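Local atomic coordinates of DUF3299 domain-containing protein (PDB entry 4HSP), a protein that is of unknown function, belongs to the DUF3299 family of the OB clan, and probably carries a signal sequence in its natural form. Residues A[64-69]-A[128-133]; A[78-83]-A[90-95]; A[104-109]-A[140-145]. All coordinates share one frame; numbering follows the deposited sequence. Where two conformers were deposited one is given.

Interaction 1 (A[64-69]-A[128-133])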
ATOM      1  N   VAL A  64       6.044   0.181 -12.443  1.00 52.71           N
ATOM      2  CA  VAL A  64       6.595  -1.121 -12.091  1.00 52.76           C
ATOM      3  C   VAL A  64       8.099  -0.880 -11.915  1.00 58.59           C
ATOM      4  O   VAL A  64       8.814  -0.799 -12.915  1.00 58.21           O
ATOM      5  CB  VAL A  64       6.272  -2.249 -13.107  1.00 55.86           C
ATOM      6  CG1 VAL A  64       6.831  -3.585 -12.621  1.00 55.87           C
ATOM      7  CG2 VAL A  64       4.772  -2.367 -13.346  1.00 54.78           C
ATOM      8  N   PRO A  65       8.592  -0.708 -10.664  1.00 57.68           N
ATOM      9  CA  PRO A  65      10.013  -0.378 -10.467  1.00 59.12           C
ATOM     10  C   PRO A  65      10.969  -1.479 -10.896  1.00 63.02           C
ATOM     11  O   PRO A  65      10.674  -2.670 -10.716  1.00 61.31           O
ATOM     12  CB  PRO A  65      10.116  -0.116  -8.965  1.00 61.90           C
ATOM     13  CG  PRO A  65       8.956  -0.756  -8.370  1.00 64.52           C
ATOM     14  CD  PRO A  65       7.871  -0.752  -9.372  1.00 58.85           C
ATOM     15  N   LEU A  66      12.127  -1.063 -11.459  1.00 59.00           N
ATOM     16  CA  LEU A  66      13.144  -1.992 -11.948  1.00 58.29           C
ATOM     17  C   LEU A  66      14.503  -1.759 -11.321  1.00 64.84           C
ATOM     18  O   LEU A  66      15.303  -2.687 -11.266  1.00 65.50           O
ATOM     19  CB  LEU A  66      13.280  -1.880 -13.478  1.00 56.46           C
ATOM     20  CG  LEU A  66      12.101  -2.291 -14.334  1.00 57.46           C
ATOM     21  CD1 LEU A  66      12.410  -2.053 -15.779  1.00 56.77           C
ATOM     22  CD2 LEU A  66      11.730  -3.734 -14.128  1.00 57.18           C
ATOM     23  N   GLU A  67      14.790  -0.511 -10.920  1.00 63.33           N
ATOM     24  CA  GLU A  67      16.062  -0.110 -10.344  1.00 67.11           C
ATOM     25  C   GLU A  67      15.862   0.959  -9.259  1.00 72.53           C
ATOM     26  O   GLU A  67      15.068   1.888  -9.457  1.00 71.59           O
ATOM     27  CB  GLU A  67      16.975   0.438 -11.463  1.00 69.85           C
ATOM     28  CG  GLU A  67      18.460   0.225 -11.235  1.00 92.63           C
ATOM     29  CD  GLU A  67      19.177  -0.443 -12.394  1.00131.95           C
ATOM     30  OE1 GLU A  67      18.778  -1.571 -12.773  1.00133.79           O
ATOM     31  OE2 GLU A  67      20.144   0.161 -12.918  1.00129.75           O
ATOM     32  N   ILE A  68      16.600   0.838  -8.141  1.00 70.49           N
ATOM     33  CA  ILE A  68      16.591   1.792  -7.029  1.00 72.34           C
ATOM     34  C   ILE A  68      17.948   2.488  -6.983  1.00 81.57           C
ATOM     35  O   ILE A  68      18.979   1.827  -7.114  1.00 82.68           O
ATOM     36  CB  ILE A  68      16.254   1.109  -5.663  1.00 75.79           C
ATOM     37  CG1 ILE A  68      14.851   0.510  -5.665  1.00 73.08           C
ATOM     38  CG2 ILE A  68      16.392   2.096  -4.494  1.00 78.89           C
ATOM     39  CD1 ILE A  68      14.644  -0.530  -4.592  1.00 72.38           C
ATOM     40  N   SER A  69      17.946   3.806  -6.762  1.00 81.72           N
ATOM     41  CA  SER A  69      19.145   4.631  -6.660  1.00 85.54           C
ATOM     42  C   SER A  69      19.769   4.547  -5.276  1.00 97.62           C
ATOM     43  O   SER A  69      19.222   3.910  -4.369  1.00 97.63           O
ATOM     44  CB  SER A  69      18.812   6.087  -6.973  1.00 87.94           C
ATOM     45  OG  SER A  69      18.157   6.727  -5.889  1.00 93.49           O
ATOM     46  N   SER A 128      13.447  -6.950 -20.162  1.00 70.02           N
ATOM     47  CA  SER A 128      13.659  -7.273 -18.759  1.00 70.91           C
ATOM     48  C   SER A 128      13.113  -8.660 -18.574  1.00 73.01           C
ATOM     49  O   SER A 128      12.393  -9.151 -19.448  1.00 71.47           O
ATOM     50  CB  SER A 128      13.007  -6.248 -17.826  1.00 75.26           C
ATOM     51  OG  SER A 128      11.596  -6.180 -17.931  1.00 86.54           O
ATOM     52  N   GLU A 129      13.471  -9.315 -17.482  1.00 70.80           N
ATOM     53  CA  GLU A 129      12.990 -10.665 -17.217  1.00 70.76           C
ATOM     54  C   GLU A 129      11.468 -10.635 -16.918  1.00 73.51           C
ATOM     55  O   GLU A 129      10.765 -11.630 -17.122  1.00 74.85           O
ATOM     56  CB  GLU A 129      13.784 -11.258 -16.058  1.00 73.76           C
ATOM     57  CG  GLU A 129      13.954 -12.761 -16.100  1.00 86.33           C
ATOM     58  CD  GLU A 129      14.928 -13.246 -15.044  1.00111.17           C
ATOM     59  OE1 GLU A 129      16.123 -12.871 -15.122  1.00 93.71           O
ATOM     60  OE2 GLU A 129      14.488 -13.956 -14.110  1.00110.18           O
ATOM     61  N   LEU A 130      10.982  -9.471 -16.474  1.00 66.98           N
ATOM     62  CA  LEU A 130       9.607  -9.179 -16.108  1.00 64.35           C
ATOM     63  C   LEU A 130       8.734  -9.001 -17.325  1.00 65.17           C
ATOM     64  O   LEU A 130       7.586  -9.437 -17.301  1.00 65.07           O
ATOM     65  CB  LEU A 130       9.586  -7.899 -15.257  1.00 64.54           C
ATOM     66  CG  LEU A 130       8.487  -7.738 -14.206  1.00 68.75           C
ATOM     67  CD1 LEU A 130       8.418  -8.935 -13.235  1.00 69.02           C
ATOM     68  CD2 LEU A 130       8.719  -6.483 -13.412  1.00 72.26           C
ATOM     69  N   ALA A 131       9.242  -8.309 -18.368  1.00 59.08           N
ATOM     70  CA  ALA A 131       8.512  -8.026 -19.595  1.00 55.97           C
ATOM     71  C   ALA A 131       9.379  -7.343 -20.647  1.00 60.36           C
ATOM     72  O   ALA A 131      10.342  -6.661 -20.324  1.00 62.37           O
ATOM     73  CB  ALA A 131       7.316  -7.139 -19.288  1.00 55.14           C
ATOM     74  N   ALA A 132       8.993  -7.500 -21.915  1.00 55.19           N
ATOM     75  CA  ALA A 132       9.592  -6.829 -23.057  1.00 53.34           C
ATOM     76  C   ALA A 132       8.752  -5.598 -23.388  1.00 53.85           C
ATOM     77  O   ALA A 132       7.527  -5.641 -23.246  1.00 50.62           O
ATOM     78  CB  ALA A 132       9.647  -7.769 -24.248  1.00 53.74           C
ATOM     79  N   ALA A 133       9.407  -4.498 -23.821  1.00 50.32           N
ATOM     80  CA  ALA A 133       8.756  -3.253 -24.227  1.00 48.29           C
ATOM     81  C   ALA A 133       9.230  -2.880 -25.624  1.00 53.76           C
ATOM     82  O   ALA A 133      10.361  -3.210 -25.991  1.00 56.71           O
ATOM     83  CB  ALA A 133       9.057  -2.139 -23.232  1.00 48.65           C
TER
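Leu-130 reaches from the 128-133 segment to strand 55-68 and meets two side chains there with a single methyl. Its CD2 lies 3.5 Å from CG1 of Val-64 and 4.1 Å from CD2 of Leu-66, and it crosses both side chains at a slant. Val-64 and Leu-66 are two residues apart on an extended strand, so their side chains emerge on the same face, while Pro-65 between them points away. In Val-64 the branch opposite the backbone N (chi1 -177°) is CG1, and this rotation turns it to Leu-130. A branched aliphatic suits a β strand, and the longer leucines bridge backbones that are 8.6 Å apart at their nearest CA atoms, Leu-66 and Ser-128.

The turn that presents Leu-130 is held locally. OG of Ser-128 donates to O of Ala-131 at 2.7 Å, in the carbonyl plane and on a lone pair, and a small hydroxyl can bend back to its own chain in this way.

Strand 73-80 pairs antiparallel with strand 55-68, with Val-64 packing on Val-80 and Leu-66 on Leu-78. Leu-130 also touches Cys-86 of its own chain and, across the interface, Ala-71 of the second subunit; beyond it the chain enters strand 132-144.

Interaction 2 (A[78-83]-A[90-95])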
ATOM      1  N   LEU A  78       9.048   0.237 -15.607  1.00 52.50           N
ATOM      2  CA  LEU A  78       8.098   0.038 -16.702  1.00 48.83           C
ATOM      3  C   LEU A  78       6.866   0.891 -16.419  1.00 50.04           C
ATOM      4  O   LEU A  78       6.358   0.877 -15.295  1.00 48.67           O
ATOM      5  CB  LEU A  78       7.689  -1.436 -16.878  1.00 47.14           C
ATOM      6  CG  LEU A  78       8.783  -2.504 -17.070  1.00 52.00           C
ATOM      7  CD1 LEU A  78       8.162  -3.912 -17.090  1.00 50.19           C
ATOM      8  CD2 LEU A  78       9.640  -2.259 -18.353  1.00 51.74           C
ATOM      9  N   LEU A  79       6.424   1.669 -17.420  1.00 46.50           N
ATOM     10  CA  LEU A  79       5.179   2.425 -17.412  1.00 44.91           C
ATOM     11  C   LEU A  79       4.173   1.548 -18.115  1.00 48.99           C
ATOM     12  O   LEU A  79       4.416   1.070 -19.229  1.00 47.88           O
ATOM     13  CB  LEU A  79       5.312   3.809 -18.087  1.00 45.12           C
ATOM     14  CG  LEU A  79       4.108   4.741 -17.941  1.00 46.37           C
ATOM     15  CD1 LEU A  79       3.907   5.158 -16.436  1.00 45.94           C
ATOM     16  CD2 LEU A  79       4.271   5.949 -18.826  1.00 42.48           C
ATOM     17  N   VAL A  80       3.094   1.240 -17.406  1.00 45.58           N
ATOM     18  CA  VAL A  80       2.031   0.336 -17.842  1.00 42.79           C
ATOM     19  C   VAL A  80       0.667   1.057 -17.684  1.00 46.63           C
ATOM     20  O   VAL A  80       0.554   1.995 -16.874  1.00 46.09           O
ATOM     21  CB  VAL A  80       2.105  -0.991 -17.020  1.00 44.40           C
ATOM     22  CG1 VAL A  80       3.355  -1.806 -17.387  1.00 43.32           C
ATOM     23  CG2 VAL A  80       2.080  -0.694 -15.525  1.00 44.45           C
ATOM     24  N   PRO A  81      -0.380   0.613 -18.408  1.00 43.30           N
ATOM     25  CA  PRO A  81      -1.672   1.317 -18.328  1.00 43.68           C
ATOM     26  C   PRO A  81      -2.542   0.915 -17.126  1.00 51.08           C
ATOM     27  O   PRO A  81      -3.627   1.468 -16.944  1.00 52.00           O
ATOM     28  CB  PRO A  81      -2.374   0.939 -19.655  1.00 43.54           C
ATOM     29  CG  PRO A  81      -1.467  -0.022 -20.359  1.00 46.95           C
ATOM     30  CD  PRO A  81      -0.432  -0.481 -19.407  1.00 43.49           C
ATOM     31  N   TYR A  82      -2.122  -0.078 -16.354  1.00 48.45           N
ATOM     32  CA  TYR A  82      -2.928  -0.505 -15.229  1.00 49.46           C
ATOM     33  C   TYR A  82      -2.052  -0.976 -14.101  1.00 54.21           C
ATOM     34  O   TYR A  82      -0.940  -1.482 -14.317  1.00 51.94           O
ATOM     35  CB  TYR A  82      -3.986  -1.574 -15.608  1.00 50.94           C
ATOM     36  CG  TYR A  82      -3.487  -2.724 -16.450  1.00 53.82           C
ATOM     37  CD1 TYR A  82      -3.543  -2.673 -17.834  1.00 55.02           C
ATOM     38  CD2 TYR A  82      -3.037  -3.901 -15.861  1.00 57.17           C
ATOM     39  CE1 TYR A  82      -3.101  -3.730 -18.617  1.00 55.79           C
ATOM     40  CE2 TYR A  82      -2.596  -4.975 -16.638  1.00 59.05           C
ATOM     41  CZ  TYR A  82      -2.638  -4.885 -18.019  1.00 63.83           C
ATOM     42  OH  TYR A  82      -2.214  -5.922 -18.819  1.00 67.53           O
ATOM     43  N   TYR A  83      -2.551  -0.745 -12.879  1.00 53.14           N
ATOM     44  CA  TYR A  83      -1.878  -1.140 -11.669  1.00 55.93           C
ATOM     45  C   TYR A  83      -1.850  -2.658 -11.593  1.00 60.99           C
ATOM     46  O   TYR A  83      -2.817  -3.317 -11.966  1.00 59.64           O
ATOM     47  CB  TYR A  83      -2.588  -0.518 -10.458  1.00 60.07           C
ATOM     48  CG  TYR A  83      -2.064  -0.995  -9.125  1.00 67.02           C
ATOM     49  CD1 TYR A  83      -0.982  -0.372  -8.515  1.00 70.86           C
ATOM     50  CD2 TYR A  83      -2.627  -2.101  -8.487  1.00 69.67           C
ATOM     51  CE1 TYR A  83      -0.467  -0.835  -7.302  1.00 75.26           C
ATOM     52  CE2 TYR A  83      -2.115  -2.580  -7.284  1.00 72.77           C
ATOM     53  CZ  TYR A  83      -1.039  -1.941  -6.689  1.00 85.22           C
ATOM     54  OH  TYR A  83      -0.567  -2.396  -5.475  1.00 93.13           O
ATOM     55  N   PRO A  90      -0.904 -10.945 -15.567  1.00 52.04           N
ATOM     56  CA  PRO A  90       0.181 -11.033 -16.572  1.00 51.00           C
ATOM     57  C   PRO A  90       0.614  -9.690 -17.173  1.00 52.47           C
ATOM     58  O   PRO A  90      -0.187  -8.760 -17.242  1.00 50.74           O
ATOM     59  CB  PRO A  90      -0.429 -11.909 -17.675  1.00 52.04           C
ATOM     60  CG  PRO A  90      -1.435 -12.733 -16.983  1.00 57.06           C
ATOM     61  CD  PRO A  90      -2.019 -11.849 -15.912  1.00 53.23           C
ATOM     62  N   PRO A  91       1.875  -9.574 -17.648  1.00 50.31           N
ATOM     63  CA  PRO A  91       2.306  -8.316 -18.291  1.00 49.94           C
ATOM     64  C   PRO A  91       1.438  -7.919 -19.497  1.00 55.58           C
ATOM     65  O   PRO A  91       0.967  -8.812 -20.227  1.00 56.78           O
ATOM     66  CB  PRO A  91       3.724  -8.642 -18.787  1.00 51.73           C
ATOM     67  CG  PRO A  91       4.161  -9.782 -18.013  1.00 56.56           C
ATOM     68  CD  PRO A  91       2.962 -10.574 -17.647  1.00 52.09           C
ATOM     69  N   PRO A  92       1.269  -6.596 -19.777  1.00 51.52           N
ATOM     70  CA  PRO A  92       0.541  -6.184 -21.002  1.00 49.21           C
ATOM     71  C   PRO A  92       1.334  -6.529 -22.274  1.00 53.19           C
ATOM     72  O   PRO A  92       2.523  -6.854 -22.149  1.00 53.42           O
ATOM     73  CB  PRO A  92       0.435  -4.648 -20.855  1.00 49.79           C
ATOM     74  CG  PRO A  92       0.858  -4.326 -19.489  1.00 55.95           C
ATOM     75  CD  PRO A  92       1.778  -5.421 -19.041  1.00 53.00           C
ATOM     76  N   PRO A  93       0.760  -6.423 -23.506  1.00 48.98           N
ATOM     77  CA  PRO A  93       1.592  -6.598 -24.725  1.00 48.75           C
ATOM     78  C   PRO A  93       2.723  -5.561 -24.754  1.00 50.55           C
ATOM     79  O   PRO A  93       2.592  -4.508 -24.120  1.00 48.50           O
ATOM     80  CB  PRO A  93       0.603  -6.377 -25.868  1.00 49.85           C
ATOM     81  CG  PRO A  93      -0.724  -6.555 -25.260  1.00 53.93           C
ATOM     82  CD  PRO A  93      -0.618  -6.044 -23.872  1.00 49.73           C
ATOM     83  N   SER A  94       3.837  -5.857 -25.455  1.00 46.56           N
ATOM     84  CA  SER A  94       5.036  -4.995 -25.463  1.00 45.76           C
ATOM     85  C   SER A  94       4.811  -3.589 -26.061  1.00 49.83           C
ATOM     86  O   SER A  94       5.677  -2.716 -25.917  1.00 50.23           O
ATOM     87  CB  SER A  94       6.190  -5.684 -26.180  1.00 46.95           C
ATOM     88  OG  SER A  94       5.825  -6.054 -27.493  1.00 51.35           O
ATOM     89  N   ASN A  95       3.666  -3.363 -26.709  1.00 46.48           N
ATOM     90  CA  ASN A  95       3.338  -2.060 -27.294  1.00 46.26           C
ATOM     91  C   ASN A  95       2.377  -1.307 -26.360  1.00 48.39           C
ATOM     92  O   ASN A  95       1.820  -0.275 -26.732  1.00 48.00           O
ATOM     93  CB  ASN A  95       2.794  -2.189 -28.721  1.00 45.24           C
ATOM     94  CG  ASN A  95       1.548  -3.016 -28.893  1.00 58.81           C
ATOM     95  OD1 ASN A  95       1.016  -3.601 -27.947  1.00 47.41           O
ATOM     96  ND2 ASN A  95       1.071  -3.116 -30.134  1.00 48.62           N
TER
HETATM   97  O   HOH W   1      -3.224  -8.586 -17.668  1.00 58.32           O
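Tyr-82 and Pro-92 form the centre of this contact, in which a polyproline run, Pro-90 to Pro-93, folds back against the end of strand 73-80. The four prolines have the extended backbone angles of a polyproline II conformation, with phi between -58° and -68°, and form a rigid apolar run without backbone N-H groups to satisfy, of which Pro-92 faces the strand end.

The tight part gathers at CG of Pro-92. The closest approach is that of OH of Tyr-82, 3.5 Å from this CG, and CZ of Tyr-82 follows at 3.8 Å; the proline meets the aromatic ring obliquely as the two side chains run past each other in opposite directions. The same CG is 4.1 Å from CG1 of Val-80, whose side chain crosses the proline nearly at a right angle, and 4.1 Å from CD of Pro-81. Valine, proline and tyrosine thus all meet at one ring carbon, a place suited to compact, stiff groups. Tyr-82 swings across because its CG sits between the backbone N and the carbonyl carbon (chi1 47°), which brings its hydroxyl end against Pro-92.

Toward Pro-90 the fit is looser and includes water. The phenol suits this border, since its hydroxyl end rests on Pro-92 and also meets the water. Pro-90 and Pro-91 also pack on Tyr-147 of a third subunit, while the carbonyl of Pro-92 accepts a hydrogen bond from Gln-41. Between the segments, one water bridges the remaining distance: it donates to O of Pro-90 at 3.1 Å and is also hydrogen-bonded to OH of Tyr-82, again at 3.1 Å.

Interaction 3 (A[104-109]-A[140-145])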
ATOM      1  N   LYS A 104      15.666  12.340 -12.045  1.00 88.72           N
ATOM      2  CA  LYS A 104      14.856  12.744 -10.889  1.00 89.91           C
ATOM      3  C   LYS A 104      13.983  11.535 -10.539  1.00 93.56           C
ATOM      4  O   LYS A 104      12.946  11.295 -11.196  1.00 91.09           O
ATOM      5  CB  LYS A 104      13.984  13.999 -11.193  1.00 93.07           C
ATOM      6  CG  LYS A 104      14.705  15.243 -11.697  1.00118.70           C
ATOM      7  CD  LYS A 104      13.710  16.238 -12.313  1.00130.29           C
ATOM      8  CE  LYS A 104      14.337  17.590 -12.564  1.00141.77           C
ATOM      9  NZ  LYS A 104      13.355  18.562 -13.110  1.00148.22           N
ATOM     10  N   GLY A 105      14.447  10.745  -9.572  1.00 91.02           N
ATOM     11  CA  GLY A 105      13.768   9.523  -9.154  1.00 88.86           C
ATOM     12  C   GLY A 105      12.408   9.708  -8.510  1.00 90.40           C
ATOM     13  O   GLY A 105      12.041  10.819  -8.122  1.00 91.82           O
ATOM     14  N   VAL A 106      11.658   8.610  -8.385  1.00 83.21           N
ATOM     15  CA  VAL A 106      10.344   8.597  -7.747  1.00 81.76           C
ATOM     16  C   VAL A 106      10.452   7.806  -6.460  1.00 88.21           C
ATOM     17  O   VAL A 106      11.106   6.770  -6.435  1.00 87.03           O
ATOM     18  CB  VAL A 106       9.220   8.017  -8.660  1.00 82.31           C
ATOM     19  CG1 VAL A 106       7.843   8.187  -8.025  1.00 81.18           C
ATOM     20  CG2 VAL A 106       9.245   8.640 -10.044  1.00 81.05           C
ATOM     21  N   GLN A 107       9.760   8.267  -5.411  1.00 88.85           N
ATOM     22  CA  GLN A 107       9.676   7.628  -4.093  1.00 91.22           C
ATOM     23  C   GLN A 107       8.988   6.274  -4.218  1.00 94.37           C
ATOM     24  O   GLN A 107       7.898   6.220  -4.784  1.00 91.73           O
ATOM     25  CB  GLN A 107       8.885   8.531  -3.124  1.00 94.38           C
ATOM     26  CG  GLN A 107       9.280  10.019  -3.122  1.00114.41           C
ATOM     27  CD  GLN A 107      10.353  10.359  -2.115  1.00136.49           C
ATOM     28  OE1 GLN A 107      10.873   9.494  -1.391  1.00134.31           O
ATOM     29  NE2 GLN A 107      10.702  11.640  -2.044  1.00128.10           N
HETATM   30  N   MSE A 108       9.628   5.191  -3.693  1.00 94.25           N
HETATM   31  CA  MSE A 108       9.130   3.803  -3.707  0.50 92.97           C
HETATM   32  C   MSE A 108       7.739   3.676  -3.072  1.00 96.50           C
HETATM   33  O   MSE A 108       6.936   2.832  -3.489  1.00 93.24           O
HETATM   34  CB  MSE A 108      10.104   2.889  -2.943  0.50 97.20           C
HETATM   35  CG  MSE A 108      11.543   3.363  -2.985  0.50106.51           C
HETATM   36 SE   MSE A 108      12.633   2.609  -1.549  0.38118.64          SE
HETATM   37  CE  MSE A 108      12.325   3.911  -0.190  0.50117.83           C
ATOM     38  N   ASP A 109       7.480   4.507  -2.033  1.00 96.53           N
ATOM     39  CA  ASP A 109       6.257   4.559  -1.226  1.00 96.63           C
ATOM     40  C   ASP A 109       5.008   4.930  -2.047  1.00 94.79           C
ATOM     41  O   ASP A 109       4.028   4.170  -2.050  1.00 93.01           O
ATOM     42  CB  ASP A 109       6.429   5.535  -0.020  1.00102.08           C
ATOM     43  CG  ASP A 109       6.757   7.000  -0.328  1.00118.53           C
ATOM     44  OD1 ASP A 109       5.819   7.764  -0.669  1.00118.93           O
ATOM     45  OD2 ASP A 109       7.926   7.405  -0.132  1.00126.11           O
ATOM     46  N   SER A 140      11.842  13.614 -18.343  1.00 68.70           N
ATOM     47  CA  SER A 140      12.147  14.981 -17.907  1.00 70.46           C
ATOM     48  C   SER A 140      11.369  15.273 -16.625  1.00 73.68           C
ATOM     49  O   SER A 140      11.820  16.055 -15.778  1.00 76.72           O
ATOM     50  CB  SER A 140      11.724  16.004 -18.972  1.00 73.49           C
ATOM     51  OG  SER A 140      11.964  15.610 -20.313  1.00 84.46           O
ATOM     52  N   LYS A 141      10.156  14.676 -16.521  1.00 65.22           N
ATOM     53  CA  LYS A 141       9.224  14.876 -15.422  1.00 63.05           C
ATOM     54  C   LYS A 141       8.350  13.647 -15.196  1.00 63.54           C
ATOM     55  O   LYS A 141       7.829  13.046 -16.145  1.00 61.93           O
ATOM     56  CB  LYS A 141       8.344  16.087 -15.750  1.00 64.20           C
ATOM     57  CG  LYS A 141       7.676  16.782 -14.582  1.00 73.97           C
ATOM     58  CD  LYS A 141       6.650  17.779 -15.135  1.00 85.96           C
ATOM     59  CE  LYS A 141       6.258  18.887 -14.190  1.00101.76           C
ATOM     60  NZ  LYS A 141       4.991  19.536 -14.624  1.00108.45           N
ATOM     61  N   VAL A 142       8.221  13.270 -13.922  1.00 58.45           N
ATOM     62  CA  VAL A 142       7.368  12.202 -13.405  1.00 55.89           C
ATOM     63  C   VAL A 142       6.577  12.864 -12.296  1.00 64.02           C
ATOM     64  O   VAL A 142       7.146  13.303 -11.300  1.00 68.48           O
ATOM     65  CB  VAL A 142       8.085  10.910 -12.969  1.00 58.08           C
ATOM     66  CG1 VAL A 142       7.057   9.834 -12.614  1.00 56.40           C
ATOM     67  CG2 VAL A 142       9.021  10.413 -14.072  1.00 57.34           C
ATOM     68  N   THR A 143       5.301  13.076 -12.544  1.00 59.45           N
ATOM     69  CA  THR A 143       4.417  13.811 -11.659  1.00 59.88           C
ATOM     70  C   THR A 143       3.155  13.005 -11.432  1.00 61.92           C
ATOM     71  O   THR A 143       2.658  12.379 -12.371  1.00 57.74           O
ATOM     72  CB  THR A 143       4.109  15.219 -12.246  1.00 71.68           C
ATOM     73  OG1 THR A 143       4.091  15.193 -13.684  1.00 66.89           O
ATOM     74  CG2 THR A 143       5.115  16.248 -11.796  1.00 78.83           C
ATOM     75  N   PRO A 144       2.615  13.007 -10.186  1.00 60.22           N
ATOM     76  CA  PRO A 144       1.382  12.248  -9.928  1.00 58.21           C
ATOM     77  C   PRO A 144       0.217  12.722 -10.785  1.00 60.77           C
ATOM     78  O   PRO A 144       0.101  13.915 -11.084  1.00 61.53           O
ATOM     79  CB  PRO A 144       1.114  12.497  -8.440  1.00 61.65           C
ATOM     80  CG  PRO A 144       2.469  12.902  -7.854  1.00 67.09           C
ATOM     81  CD  PRO A 144       3.097  13.696  -8.962  1.00 62.82           C
ATOM     82  N   TYR A 145      -0.607  11.758 -11.233  1.00 55.60           N
ATOM     83  CA  TYR A 145      -1.833  11.975 -12.000  1.00 54.64           C
ATOM     84  C   TYR A 145      -2.825  12.615 -11.053  1.00 63.37           C
ATOM     85  O   TYR A 145      -3.195  12.020 -10.034  1.00 63.69           O
ATOM     86  CB  TYR A 145      -2.342  10.634 -12.554  1.00 52.75           C
ATOM     87  CG  TYR A 145      -3.546  10.699 -13.465  1.00 53.14           C
ATOM     88  CD1 TYR A 145      -4.842  10.704 -12.946  1.00 54.31           C
ATOM     89  CD2 TYR A 145      -3.401  10.608 -14.847  1.00 53.25           C
ATOM     90  CE1 TYR A 145      -5.957  10.704 -13.782  1.00 51.46           C
ATOM     91  CE2 TYR A 145      -4.512  10.575 -15.693  1.00 52.54           C
ATOM     92  CZ  TYR A 145      -5.786  10.639 -15.155  1.00 55.85           C
ATOM     93  OH  TYR A 145      -6.867  10.594 -15.994  1.00 53.77           O
TER
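Val-106 and Val-142 make the apolar part of this contact, with CG2 of Val-106 lying 3.6 Å from CG1 of Val-142. The two side chains cross at about a right angle. Both valines have chi1 of -173°, yet they offer different branches: Val-142 uses the methyl opposite its backbone N, and Val-106 the one opposite its carbonyl carbon. Their CA atoms are 7.3 Å apart, a separation that short branched side chains can fill, and valine's branching at CB also favours the extended backbone of each strand.

The polar fringe is looser. Lys-104 reaches toward the carbonyl of Ser-140, bringing both CD and NZ to 4.0 Å from the backbone O of Ser-140. Lysine fits this exposed border because its long aliphatic part can reach the neighbouring chain while the ammonium stays near the surface.

The backbone also shapes this end, as Ser-140 and Lys-141 both face Glu-118 in a classic β bulge.

The two segments belong to strands 105-107 and 132-144 of one mixed sheet, joined here by side chains. Strand 105-107 pairs with 73-80, and 132-144 with 115-118, whose Phe-115 packs against both valines; Val-142 further touches Ile-63 of strand 55-68.

Interactions 1 and 2 are buried, whereas interaction 3 is partly buried and has an exposed polar edge. The first two adjoin: strands 55-68 and 73-80 are neighbours in the sheet, O of Val-64 lies 2.9 Å from N of Leu-78 in a probable hydrogen bond, and along the chain interaction 2 is nested within the loop closed by interaction 1. Interaction 3 uses strand 132-144 itself, interaction 1 the loop that leads into it; their centres are about 16 Å apart and they do not touch. Their chemistry follows their place: aliphatic methyls in interaction 1, proline and tyrosine with a bridging water in interaction 2, and a valine pair beside a lysine in interaction 3.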